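Local coordinates for protein putative citrate lyase, alfa subunit (Streptococcus mutans, PDB 2HJ0) that is probably the alpha subunit of a citrate lyase, a CitF-family alpha/beta protein that assembles as two chains, at residues A[191-196]-A[218-223]. Sequence-based numbering, arbitrary orientation.
Sequences GYAMID and ISIPQT
M194, on the helical segment 191-196, faces S219 and I220 of the loop segment 218-223; the two backbones approach most closely at M194 and I220, whose CA atoms lie 6.2 Å apart. S219 and I220 both bond through their backbones to A178, forming a classic beta bulge, and P221 leads from it into a short 3-10 turn at Q222 and T223. Selenomethionine M194 carries most of the contact. With its CG anti to the carbonyl carbon (chi1 -79°), the chain extends toward the loop and then turns about its CG-SE bond (chi3 100°), placing M194 CE 3.2 Å and CG 3.4 Å from the carbonyl O of S219. The chain thus curves round that oxygen, which points at the bend, with CG and CE nearest and SE farther back, 4.4 Å from S219 CB. S219 OG is hydrogen-bonded to the E348 carboxylate (OE2). I220 meets the helix with its longer branch: CG1 packs against M194 CG at 4.1 Å, the two chains running obliquely, while CD1 at its tip reaches A193 CB at 4.4 Å. A193 and I220 also both touch L167 of strand 164-169, which lies next to and parallel to strand 202-207 in the ten-stranded mixed sheet. Helix 191-199 lies in the beta-alpha-beta crossover joining these strands, and loop 218-223 packs against it; helix 148-157 touches I195, and P221 packs on M353 of the second subunit.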
loop_
_atom_site.group_PDB
_atom_site.type_symbol
_atom_site.label_atom_id
_atom_site.label_comp_id
_atom_site.label_asym_id
_atom_site.label_seq_id
_atom_site.Cartn_x
_atom_site.Cartn_y
_atom_site.Cartn_z
ATOM N N GLY A 191 3.046 -9.863 -5.858
ATOM C CA GLY A 191 4.162 -9.033 -5.447
ATOM C C GLY A 191 4.939 -8.295 -6.521
ATOM O O GLY A 191 5.395 -7.178 -6.285
ATOM N N TYR A 192 5.116 -8.892 -7.692
ATOM C CA TYR A 192 5.860 -8.186 -8.716
ATOM C C TYR A 192 4.952 -7.133 -9.355
ATOM O O TYR A 192 5.397 -6.031 -9.638
ATOM C CB TYR A 192 6.419 -9.158 -9.768
ATOM C CG TYR A 192 7.351 -10.209 -9.191
ATOM C CD1 TYR A 192 8.438 -9.846 -8.389
ATOM C CD2 TYR A 192 7.101 -11.575 -9.387
ATOM C CE1 TYR A 192 9.246 -10.822 -7.782
ATOM C CE2 TYR A 192 7.898 -12.558 -8.791
ATOM C CZ TYR A 192 8.966 -12.178 -7.985
ATOM O OH TYR A 192 9.729 -13.139 -7.354
ATOM N N ALA A 193 3.673 -7.444 -9.552
ATOM C CA ALA A 193 2.766 -6.474 -10.159
ATOM C C ALA A 193 2.422 -5.308 -9.237
ATOM O O ALA A 193 2.191 -4.186 -9.698
ATOM C CB ALA A 193 1.491 -7.158 -10.611
HETATM N N MSE A 194 2.393 -5.564 -7.935
HETATM C CA MSE A 194 2.049 -4.518 -6.972
HETATM C C MSE A 194 2.946 -3.300 -7.032
HETATM O O MSE A 194 2.502 -2.185 -6.768
HETATM C CB MSE A 194 2.043 -5.073 -5.544
HETATM C CG MSE A 194 0.786 -5.854 -5.200
HETATM SE SE MSE A 194 0.981 -6.997 -3.646
HETATM C CE MSE A 194 0.123 -5.891 -2.308
ATOM N N ILE A 195 4.209 -3.501 -7.375
ATOM C CA ILE A 195 5.110 -2.372 -7.449
ATOM C C ILE A 195 4.836 -1.586 -8.724
ATOM O O ILE A 195 4.906 -0.371 -8.726
ATOM C CB ILE A 195 6.558 -2.833 -7.402
ATOM C CG1 ILE A 195 7.481 -1.641 -7.582
ATOM C CG2 ILE A 195 6.810 -3.869 -8.465
ATOM C CD1 ILE A 195 8.924 -2.013 -7.436
ATOM N N ASP A 196 4.503 -2.281 -9.803
ATOM C CA ASP A 196 4.191 -1.613 -11.048
ATOM C C ASP A 196 3.035 -0.662 -10.865
ATOM O O ASP A 196 3.122 0.501 -11.213
ATOM C CB ASP A 196 3.801 -2.622 -12.115
ATOM C CG ASP A 196 4.985 -3.379 -12.656
ATOM O OD1 ASP A 196 5.780 -3.889 -11.842
ATOM O OD2 ASP A 196 5.120 -3.462 -13.894
ATOM N N ILE A 218 -7.752 -7.044 -1.357
ATOM C CA ILE A 218 -7.273 -6.072 -2.331
ATOM C C ILE A 218 -5.751 -6.040 -2.413
ATOM O O ILE A 218 -5.094 -5.553 -1.506
ATOM C CB ILE A 218 -7.780 -4.693 -1.963
ATOM C CG1 ILE A 218 -9.310 -4.731 -1.862
ATOM C CG2 ILE A 218 -7.285 -3.690 -2.970
ATOM C CD1 ILE A 218 -9.951 -3.432 -1.364
ATOM N N SER A 219 -5.183 -6.579 -3.484
ATOM C CA SER A 219 -3.728 -6.550 -3.637
ATOM C C SER A 219 -3.318 -5.276 -4.386
ATOM O O SER A 219 -2.234 -4.731 -4.181
ATOM C CB SER A 219 -3.255 -7.795 -4.383
ATOM O OG SER A 219 -3.631 -8.961 -3.672
ATOM N N ILE A 220 -4.209 -4.814 -5.256
ATOM C CA ILE A 220 -3.998 -3.602 -6.029
ATOM C C ILE A 220 -5.290 -2.795 -5.871
ATOM O O ILE A 220 -6.364 -3.223 -6.295
ATOM C CB ILE A 220 -3.717 -3.947 -7.481
ATOM C CG1 ILE A 220 -2.394 -4.702 -7.555
ATOM C CG2 ILE A 220 -3.712 -2.698 -8.316
ATOM C CD1 ILE A 220 -2.019 -5.205 -8.901
ATOM N N PRO A 221 -5.191 -1.619 -5.224
ATOM C CA PRO A 221 -6.322 -0.720 -4.969
ATOM C C PRO A 221 -6.788 0.057 -6.196
ATOM O O PRO A 221 -6.021 0.293 -7.140
ATOM C CB PRO A 221 -5.780 0.192 -3.881
ATOM C CG PRO A 221 -4.359 0.380 -4.325
ATOM C CD PRO A 221 -3.930 -1.016 -4.735
ATOM N N GLN A 222 -8.054 0.459 -6.166
ATOM C CA GLN A 222 -8.655 1.217 -7.259
ATOM C C GLN A 222 -7.872 2.517 -7.484
ATOM O O GLN A 222 -7.845 3.045 -8.600
ATOM C CB GLN A 222 -10.127 1.528 -6.929
ATOM C CG GLN A 222 -10.303 2.277 -5.591
ATOM C CD GLN A 222 -11.727 2.303 -5.069
ATOM O OE1 GLN A 222 -12.309 1.259 -4.817
ATOM N NE2 GLN A 222 -12.284 3.498 -4.889
ATOM N N THR A 223 -7.218 3.006 -6.429
ATOM C CA THR A 223 -6.449 4.242 -6.506
ATOM C C THR A 223 -5.170 4.139 -7.317
ATOM O O THR A 223 -4.503 5.148 -7.559
ATOM C CB THR A 223 -6.079 4.763 -5.112
ATOM O OG1 THR A 223 -5.548 3.689 -4.331
ATOM C CG2 THR A 223 -7.292 5.358 -4.425
#